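Local coordinates for protein separin (Saccharomyces cerevisiae, PDB 5U1T) that is a caspase-like cysteine protease that triggers chromosome segregation by cleaving the MCD1/SCC1 subunit of cohesin at the onset of anaphase, at residues V642-N647 with A683-S688; M673-A678 with P712-E717; F719-D724 with K734-N739. One frame throughout, in Å; residues are numbered along the deposited sequence.

Contact 1: V642-N647 with A683-S688; sequences VPYADN and ALLHAS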
loop_
_atom_site.group_PDB
_atom_site.type_symbol
_atom_site.label_atom_id
_atom_site.label_comp_id
_atom_site.label_asym_id
_atom_site.label_seq_id
_atom_site.Cartn_x
_atom_site.Cartn_y
_atom_site.Cartn_z
ATOM N N VAL A 642 -5.131 8.225 19.401
ATOM C CA VAL A 642 -5.929 7.009 19.574
ATOM C C VAL A 642 -6.733 6.569 18.327
ATOM O O VAL A 642 -6.939 5.371 18.125
ATOM C CB VAL A 642 -6.893 7.167 20.783
ATOM C CG1 VAL A 642 -7.902 6.028 20.846
ATOM C CG2 VAL A 642 -6.104 7.227 22.073
ATOM N N PRO A 643 -7.191 7.517 17.486
ATOM C CA PRO A 643 -7.693 7.064 16.178
ATOM C C PRO A 643 -6.708 6.173 15.411
ATOM O O PRO A 643 -7.125 5.285 14.655
ATOM C CB PRO A 643 -7.916 8.379 15.417
ATOM C CG PRO A 643 -8.287 9.350 16.490
ATOM C CD PRO A 643 -7.520 8.936 17.735
ATOM N N TYR A 644 -5.413 6.408 15.591
ATOM C CA TYR A 644 -4.424 5.594 14.906
ATOM C C TYR A 644 -4.259 4.264 15.604
ATOM O O TYR A 644 -4.063 3.237 14.951
ATOM C CB TYR A 644 -3.077 6.297 14.823
ATOM C CG TYR A 644 -3.046 7.428 13.836
ATOM C CD1 TYR A 644 -3.503 8.692 14.193
ATOM C CD2 TYR A 644 -2.544 7.244 12.562
ATOM C CE1 TYR A 644 -3.474 9.732 13.306
ATOM C CE2 TYR A 644 -2.507 8.276 11.669
ATOM C CZ TYR A 644 -2.971 9.522 12.047
ATOM O OH TYR A 644 -2.933 10.577 11.162
ATOM N N ALA A 645 -4.323 4.277 16.929
ATOM C CA ALA A 645 -4.205 3.032 17.650
ATOM C C ALA A 645 -5.394 2.150 17.274
ATOM O O ALA A 645 -5.226 0.963 17.060
ATOM C CB ALA A 645 -4.135 3.272 19.135
ATOM N N ASP A 646 -6.582 2.740 17.147
ATOM C CA ASP A 646 -7.789 1.971 16.854
ATOM C C ASP A 646 -7.738 1.345 15.457
ATOM O O ASP A 646 -7.959 0.144 15.321
ATOM C CB ASP A 646 -9.045 2.840 17.009
ATOM C CG ASP A 646 -9.550 2.884 18.455
ATOM O OD1 ASP A 646 -9.083 2.049 19.257
ATOM O OD2 ASP A 646 -10.405 3.737 18.806
ATOM N N ASN A 647 -7.432 2.141 14.433
ATOM C CA ASN A 647 -7.247 1.621 13.081
ATOM C C ASN A 647 -6.187 0.525 13.016
ATOM O O ASN A 647 -6.376 -0.493 12.341
ATOM C CB ASN A 647 -6.871 2.751 12.110
ATOM C CG ASN A 647 -6.306 2.233 10.748
ATOM O OD1 ASN A 647 -5.202 1.671 10.683
ATOM N ND2 ASN A 647 -7.044 2.476 9.663
ATOM N N ALA A 683 -11.174 10.449 8.502
ATOM C CA ALA A 683 -12.142 9.702 7.709
ATOM C C ALA A 683 -11.430 8.705 6.811
ATOM O O ALA A 683 -11.901 7.587 6.604
ATOM C CB ALA A 683 -12.992 10.643 6.886
ATOM N N LEU A 684 -10.290 9.122 6.270
ATOM C CA LEU A 684 -9.465 8.226 5.487
ATOM C C LEU A 684 -9.020 7.080 6.377
ATOM O O LEU A 684 -9.017 5.914 5.968
ATOM C CB LEU A 684 -8.264 8.960 4.897
ATOM C CG LEU A 684 -8.466 9.679 3.556
ATOM C CD1 LEU A 684 -7.304 10.631 3.277
ATOM C CD2 LEU A 684 -8.627 8.692 2.407
ATOM N N LEU A 685 -8.670 7.414 7.609
ATOM C CA LEU A 685 -8.186 6.415 8.540
ATOM C C LEU A 685 -9.268 5.409 8.909
ATOM O O LEU A 685 -9.044 4.209 8.888
ATOM C CB LEU A 685 -7.656 7.086 9.789
ATOM C CG LEU A 685 -6.679 6.225 10.569
ATOM C CD1 LEU A 685 -5.421 6.103 9.745
ATOM C CD2 LEU A 685 -6.413 6.859 11.938
ATOM N N HIS A 686 -10.442 5.913 9.245
ATOM C CA HIS A 686 -11.570 5.066 9.566
ATOM C C HIS A 686 -11.916 4.141 8.373
ATOM O O HIS A 686 -12.067 2.921 8.532
ATOM C CB HIS A 686 -12.755 5.955 9.973
ATOM C CG HIS A 686 -14.011 5.204 10.302
ATOM N ND1 HIS A 686 -14.010 3.980 10.935
ATOM C CD2 HIS A 686 -15.315 5.518 10.095
ATOM C CE1 HIS A 686 -15.257 3.566 11.094
ATOM N NE2 HIS A 686 -16.067 4.483 10.598
ATOM N N ALA A 687 -12.003 4.716 7.176
ATOM C CA ALA A 687 -12.458 3.979 6.001
ATOM C C ALA A 687 -11.442 2.921 5.579
ATOM O O ALA A 687 -11.802 1.811 5.207
ATOM C CB ALA A 687 -12.745 4.937 4.842
ATOM N N SER A 688 -10.167 3.269 5.645
ATOM C CA SER A 688 -9.138 2.350 5.212
ATOM C C SER A 688 -9.181 1.046 6.015
ATOM O O SER A 688 -8.946 -0.029 5.474
ATOM C CB SER A 688 -7.765 3.007 5.329
ATOM O OG SER A 688 -6.826 2.383 4.475
#

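Contact 2: M673-A678 with P712-E717; sequences MNLSTA and PAMKPE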
loop_
_atom_site.group_PDB
_atom_site.type_symbol
_atom_site.label_atom_id
_atom_site.label_comp_id
_atom_site.label_asym_id
_atom_site.label_seq_id
_atom_site.Cartn_x
_atom_site.Cartn_y
_atom_site.Cartn_z
ATOM N N MET A 673 -18.198 7.084 15.796
ATOM C CA MET A 673 -17.609 8.229 15.092
ATOM C C MET A 673 -18.395 8.641 13.861
ATOM O O MET A 673 -18.673 7.808 12.998
ATOM C CB MET A 673 -16.170 7.918 14.685
ATOM C CG MET A 673 -15.548 8.923 13.694
ATOM S SD MET A 673 -15.517 8.292 11.990
ATOM C CE MET A 673 -14.016 9.072 11.385
ATOM N N ASN A 674 -18.731 9.929 13.776
ATOM C CA ASN A 674 -19.489 10.431 12.639
ATOM C C ASN A 674 -18.530 10.947 11.572
ATOM O O ASN A 674 -17.458 11.453 11.885
ATOM C CB ASN A 674 -20.513 11.498 13.076
ATOM C CG ASN A 674 -19.949 12.909 13.099
ATOM O OD1 ASN A 674 -18.784 13.126 13.429
ATOM N ND2 ASN A 674 -20.793 13.886 12.765
ATOM N N LEU A 675 -18.906 10.753 10.309
ATOM C CA LEU A 675 -18.045 11.070 9.175
ATOM C C LEU A 675 -18.288 12.479 8.676
ATOM O O LEU A 675 -17.366 13.145 8.206
ATOM C CB LEU A 675 -18.270 10.086 8.034
ATOM C CG LEU A 675 -17.805 8.643 8.200
ATOM C CD1 LEU A 675 -18.338 7.822 7.047
ATOM C CD2 LEU A 675 -16.294 8.548 8.259
ATOM N N SER A 676 -19.530 12.934 8.780
ATOM C CA SER A 676 -19.879 14.240 8.254
ATOM C C SER A 676 -19.034 15.336 8.873
ATOM O O SER A 676 -18.832 16.379 8.256
ATOM C CB SER A 676 -21.356 14.541 8.486
ATOM O OG SER A 676 -22.172 13.600 7.810
ATOM N N THR A 677 -18.540 15.117 10.090
ATOM C CA THR A 677 -17.733 16.146 10.743
ATOM C C THR A 677 -16.278 15.741 10.890
ATOM O O THR A 677 -15.439 16.583 11.219
ATOM C CB THR A 677 -18.265 16.525 12.154
ATOM O OG1 THR A 677 -18.063 15.431 13.063
ATOM C CG2 THR A 677 -19.752 16.908 12.104
ATOM N N ALA A 678 -15.974 14.465 10.667
ATOM C CA ALA A 678 -14.589 14.014 10.759
ATOM C C ALA A 678 -13.743 14.700 9.687
ATOM O O ALA A 678 -14.169 14.803 8.536
ATOM C CB ALA A 678 -14.505 12.510 10.621
ATOM N N PRO A 712 -19.604 6.889 -0.226
ATOM C CA PRO A 712 -19.536 8.084 -1.079
ATOM C C PRO A 712 -20.625 9.119 -0.801
ATOM O O PRO A 712 -20.427 10.289 -1.136
ATOM C CB PRO A 712 -19.710 7.516 -2.490
ATOM C CG PRO A 712 -19.308 6.108 -2.393
ATOM C CD PRO A 712 -19.742 5.663 -1.035
ATOM N N ALA A 713 -21.744 8.707 -0.207
ATOM C CA ALA A 713 -22.854 9.621 0.058
ATOM C C ALA A 713 -22.583 10.514 1.272
ATOM O O ALA A 713 -23.290 11.508 1.517
ATOM C CB ALA A 713 -24.143 8.838 0.255
ATOM N N MET A 714 -21.545 10.164 2.022
ATOM C CA MET A 714 -21.296 10.799 3.303
ATOM C C MET A 714 -19.949 11.453 3.384
ATOM O O MET A 714 -19.731 12.327 4.217
ATOM C CB MET A 714 -21.431 9.775 4.416
ATOM C CG MET A 714 -22.844 9.230 4.527
ATOM S SD MET A 714 -22.962 8.063 5.877
ATOM C CE MET A 714 -21.482 7.077 5.611
ATOM N N LYS A 715 -19.032 11.020 2.535
ATOM C CA LYS A 715 -17.717 11.631 2.499
ATOM C C LYS A 715 -17.186 11.587 1.070
ATOM O O LYS A 715 -16.232 10.859 0.778
ATOM C CB LYS A 715 -16.771 10.913 3.467
ATOM C CG LYS A 715 -15.719 11.806 4.116
ATOM C CD LYS A 715 -16.350 12.794 5.101
ATOM C CE LYS A 715 -15.331 13.776 5.702
ATOM N NZ LYS A 715 -16.002 14.857 6.483
ATOM N N PRO A 716 -17.812 12.371 0.171
ATOM C CA PRO A 716 -17.494 12.364 -1.263
ATOM C C PRO A 716 -16.001 12.527 -1.531
ATOM O O PRO A 716 -15.450 11.871 -2.417
ATOM C CB PRO A 716 -18.273 13.576 -1.804
ATOM C CG PRO A 716 -19.368 13.774 -0.856
ATOM C CD PRO A 716 -18.819 13.395 0.494
ATOM N N GLU A 717 -15.352 13.380 -0.749
ATOM C CA GLU A 717 -13.959 13.701 -1.000
ATOM C C GLU A 717 -13.061 12.492 -0.738
ATOM O O GLU A 717 -11.866 12.530 -1.034
ATOM C CB GLU A 717 -13.511 14.911 -0.157
ATOM C CG GLU A 717 -13.714 14.751 1.345
ATOM C CD GLU A 717 -15.093 15.218 1.844
ATOM O OE1 GLU A 717 -16.126 14.849 1.236
ATOM O OE2 GLU A 717 -15.149 15.951 2.862
#

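Contact 3: F719-D724 with K734-N739; sequences FDINND and KVILLN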
loop_
_atom_site.group_PDB
_atom_site.type_symbol
_atom_site.label_atom_id
_atom_site.label_comp_id
_atom_site.label_asym_id
_atom_site.label_seq_id
_atom_site.Cartn_x
_atom_site.Cartn_y
_atom_site.Cartn_z
ATOM N N PHE A 719 -13.446 10.056 -2.383
ATOM C CA PHE A 719 -13.476 9.479 -3.714
ATOM C C PHE A 719 -13.191 10.529 -4.774
ATOM O O PHE A 719 -13.617 10.391 -5.919
ATOM C CB PHE A 719 -14.829 8.823 -3.961
ATOM C CG PHE A 719 -15.222 7.835 -2.895
ATOM C CD1 PHE A 719 -15.908 8.249 -1.758
ATOM C CD2 PHE A 719 -14.895 6.495 -3.021
ATOM C CE1 PHE A 719 -16.256 7.345 -0.771
ATOM C CE2 PHE A 719 -15.251 5.589 -2.044
ATOM C CZ PHE A 719 -15.930 6.017 -0.916
ATOM N N ASP A 720 -12.475 11.583 -4.387
ATOM C CA ASP A 720 -12.108 12.626 -5.332
ATOM C C ASP A 720 -10.717 12.377 -5.879
ATOM O O ASP A 720 -9.770 13.088 -5.556
ATOM C CB ASP A 720 -12.170 13.997 -4.684
ATOM C CG ASP A 720 -11.998 15.111 -5.686
ATOM O OD1 ASP A 720 -12.180 14.850 -6.901
ATOM O OD2 ASP A 720 -11.693 16.241 -5.255
ATOM N N ILE A 721 -10.617 11.359 -6.724
ATOM C CA ILE A 721 -9.334 10.927 -7.253
ATOM C C ILE A 721 -8.815 11.876 -8.327
ATOM O O ILE A 721 -7.679 11.740 -8.785
ATOM C CB ILE A 721 -9.425 9.498 -7.818
ATOM C CG1 ILE A 721 -10.668 9.341 -8.691
ATOM C CG2 ILE A 721 -9.476 8.502 -6.688
ATOM C CD1 ILE A 721 -10.385 9.359 -10.169
ATOM N N ASN A 722 -9.649 12.835 -8.724
ATOM C CA ASN A 722 -9.213 13.893 -9.628
ATOM C C ASN A 722 -8.808 15.155 -8.870
ATOM O O ASN A 722 -8.435 16.153 -9.481
ATOM C CB ASN A 722 -10.312 14.218 -10.643
ATOM C CG ASN A 722 -10.394 13.191 -11.754
ATOM O OD1 ASN A 722 -9.516 12.342 -11.901
ATOM N ND2 ASN A 722 -11.448 13.269 -12.551
ATOM N N ASN A 723 -8.886 15.089 -7.540
ATOM C CA ASN A 723 -8.633 16.223 -6.635
ATOM C C ASN A 723 -9.229 17.563 -7.069
ATOM O O ASN A 723 -8.531 18.574 -7.125
ATOM C CB ASN A 723 -7.133 16.409 -6.417
ATOM C CG ASN A 723 -6.823 17.088 -5.097
ATOM O OD1 ASN A 723 -7.716 17.306 -4.277
ATOM N ND2 ASN A 723 -5.558 17.420 -4.880
ATOM N N ASP A 724 -10.524 17.577 -7.355
ATOM C CA ASP A 724 -11.190 18.810 -7.712
ATOM C C ASP A 724 -11.257 19.769 -6.532
ATOM O O ASP A 724 -11.157 20.981 -6.725
ATOM C CB ASP A 724 -12.572 18.505 -8.252
ATOM C CG ASP A 724 -12.520 17.533 -9.402
ATOM O OD1 ASP A 724 -11.412 17.382 -9.970
ATOM O OD2 ASP A 724 -13.564 16.920 -9.731
ATOM N N LYS A 734 -3.215 10.095 -0.309
ATOM C CA LYS A 734 -3.857 9.170 0.616
ATOM C C LYS A 734 -5.257 8.767 0.143
ATOM O O LYS A 734 -5.676 7.631 0.360
ATOM C CB LYS A 734 -3.914 9.779 2.020
ATOM C CG LYS A 734 -2.621 9.600 2.819
ATOM C CD LYS A 734 -2.614 10.445 4.089
ATOM C CE LYS A 734 -1.370 10.176 4.937
ATOM N NZ LYS A 734 -1.509 10.669 6.357
ATOM N N VAL A 735 -5.967 9.690 -0.504
ATOM C CA VAL A 735 -7.265 9.395 -1.118
ATOM C C VAL A 735 -7.127 8.340 -2.231
ATOM O O VAL A 735 -7.875 7.361 -2.277
ATOM C CB VAL A 735 -7.930 10.694 -1.683
ATOM C CG1 VAL A 735 -8.986 10.380 -2.719
ATOM C CG2 VAL A 735 -8.532 11.527 -0.558
ATOM N N ILE A 736 -6.164 8.540 -3.122
ATOM C CA ILE A 736 -5.947 7.612 -4.213
ATOM C C ILE A 736 -5.602 6.248 -3.648
ATOM O O ILE A 736 -6.113 5.239 -4.111
ATOM C CB ILE A 736 -4.832 8.085 -5.161
ATOM C CG1 ILE A 736 -5.178 9.449 -5.759
ATOM C CG2 ILE A 736 -4.643 7.101 -6.287
ATOM C CD1 ILE A 736 -4.120 9.973 -6.727
ATOM N N LEU A 737 -4.747 6.221 -2.630
ATOM C CA LEU A 737 -4.395 4.965 -1.969
ATOM C C LEU A 737 -5.618 4.268 -1.368
ATOM O O LEU A 737 -5.691 3.043 -1.377
ATOM C CB LEU A 737 -3.351 5.196 -0.879
ATOM C CG LEU A 737 -1.952 5.591 -1.341
ATOM C CD1 LEU A 737 -1.103 5.989 -0.143
ATOM C CD2 LEU A 737 -1.284 4.478 -2.125
ATOM N N LEU A 738 -6.569 5.043 -0.844
ATOM C CA LEU A 738 -7.791 4.465 -0.293
ATOM C C LEU A 738 -8.550 3.719 -1.381
ATOM O O LEU A 738 -9.007 2.587 -1.188
ATOM C CB LEU A 738 -8.693 5.540 0.322
ATOM C CG LEU A 738 -10.041 5.022 0.821
ATOM C CD1 LEU A 738 -9.873 4.283 2.129
ATOM C CD2 LEU A 738 -11.061 6.131 0.941
ATOM N N ASN A 739 -8.682 4.373 -2.530
ATOM C CA ASN A 739 -9.453 3.828 -3.630
ATOM C C ASN A 739 -8.724 2.659 -4.271
ATOM O O ASN A 739 -9.348 1.766 -4.811
ATOM C CB ASN A 739 -9.761 4.915 -4.658
ATOM C CG ASN A 739 -10.872 5.863 -4.196
ATOM O OD1 ASN A 739 -10.624 6.800 -3.434
ATOM N ND2 ASN A 739 -12.090 5.636 -4.671
#

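Contact 1: V642-N647 with A683-S688
P643, Y644 and N647 meet L685 in a surface contact between helix 642-655 and helix 680-689, two helices of the helical region that are separated in sequence by helix 659-672. Locally they run nearly parallel, with segment axes 9.8 Å apart and an angle of 14° between their directions. A single leucine carries most of the packing. L685 CD2 sits 3.8 Å above the plane of the Y644 ring, over its centre, in a CH-pi contact in which the two side chains meet at about a right angle. The same methyl lies 4.1 Å from P643 CB, while L685 CG is 3.8 Å from N647 CB. One hydrogen bond accompanies this apolar packing. With CG anti to the backbone N (chi1 165°), N647 carries CG to the side of L685, and from there ND2 donates to L685 O at 2.8 Å. The N-H...O angle of 141° is bent, though the acceptor lies close to the amide plane. An alanine here would keep CB against L685 but would probably leave L685 O without its bond from the neighbouring helix. Around the pair, K632 of helix 621-633 forms a salt bridge with D646 on helix 642-655, whereas helix 680-689 packs against helix 729-752, so the pair lies between helix 621-633 and helix 729-752.

Contact 2: M673-A678 with P712-E717
M714 and K715, where helix 700-714 gives way to the following loop, meet L675 and A678 in the loop joining helices 659-672 and 680-689. The polar part belongs to K715. Its chain bends at chi2 and then runs extended to NZ, which donates to L675 O at 2.8 Å and to A678 O at the same distance. Each bond lies in its carbonyl plane, with C=O...N angles of 159° and 158°, so two backbone oxygens grip one buried ammonium group. L675 O has a second, weak donor in A678 N, so the lysine bridges the ends of a short turn. Charge is contributed by E717, whose OE2 forms a long salt bridge of 3.9 Å with NZ and would be expected to favour the positive charge there.

The apolar part is a methyl-to-methyl touch. A bend at chi3 (-45°) turns M714 CE to within 3.5 Å of L675 CD1, the two side chains lying at a slant to one another. L675 and K715 also pack on helix 680-689. The arrangement is that of two interhelical connections tied together, with a lysine serving the backbone carbonyls of a loop.

Contact 3: F719-D724 with K734-N739
I721 and F719 lie against V735, I736 and N739, bringing the loop after helix 700-714 back onto helix 729-752. The conformation of I721 selects which of its branches meets the helix. Its chi1 of 46° puts CG1 between the backbone N and the carbonyl carbon, and leaves CG2 anti to the carbonyl carbon. CG2 is the branch that touches the helix. It reaches N739 CG at 3.9 Å, with V735 CG1 at 4.4 Å and I736 CG1 at 4.5 Å, while the I721 side chain also packs on F1098 from a distant part of the chain.

Although CB of F719 points away from the helix, the ring comes obliquely up to the N739 amide group, the two side chains crossing at about a right angle and the planes 84° apart. The amide thus touches both the phenyl ring and I721 CG2, two groups that reach it from the same loop.

The loop connects two consecutive helices, 700-714 and 729-752, and a type I beta turn from D720 to N723 shapes it. N723 N donates to D720 O at 3.0 Å to close the turn.

V735, with CG1 anti to its backbone N, places that methyl 4.0 Å from D720 O. The D720 carboxylate faces the other way, along its own loop: OD2 accepts from the backbone N of H725, and OD1 takes a weak bond from D724 N at 3.2 Å.

How the contacts relate
Contacts 1, 2 and 3 lie close together among consecutive helices of the helical domain. Contact 1 and contact 2 interlock along the chain, their segments alternating, whereas contact 3 follows both in series. Centres lie about 13 Å apart for contacts 1 and 2, 14 Å for contacts 2 and 3, and 17 Å for contacts 1 and 3. Helix 680-689 joins them: H686 and A683 pack on the loop and lysine of contact 2, and L684 and S688 on L738 in contact 3. P712 against F719 and E717 against V735 link contacts 2 and 3. The probable catalytic cysteine, C1497, lies elsewhere, so these contacts are packing within the helical domain and not part of the active site.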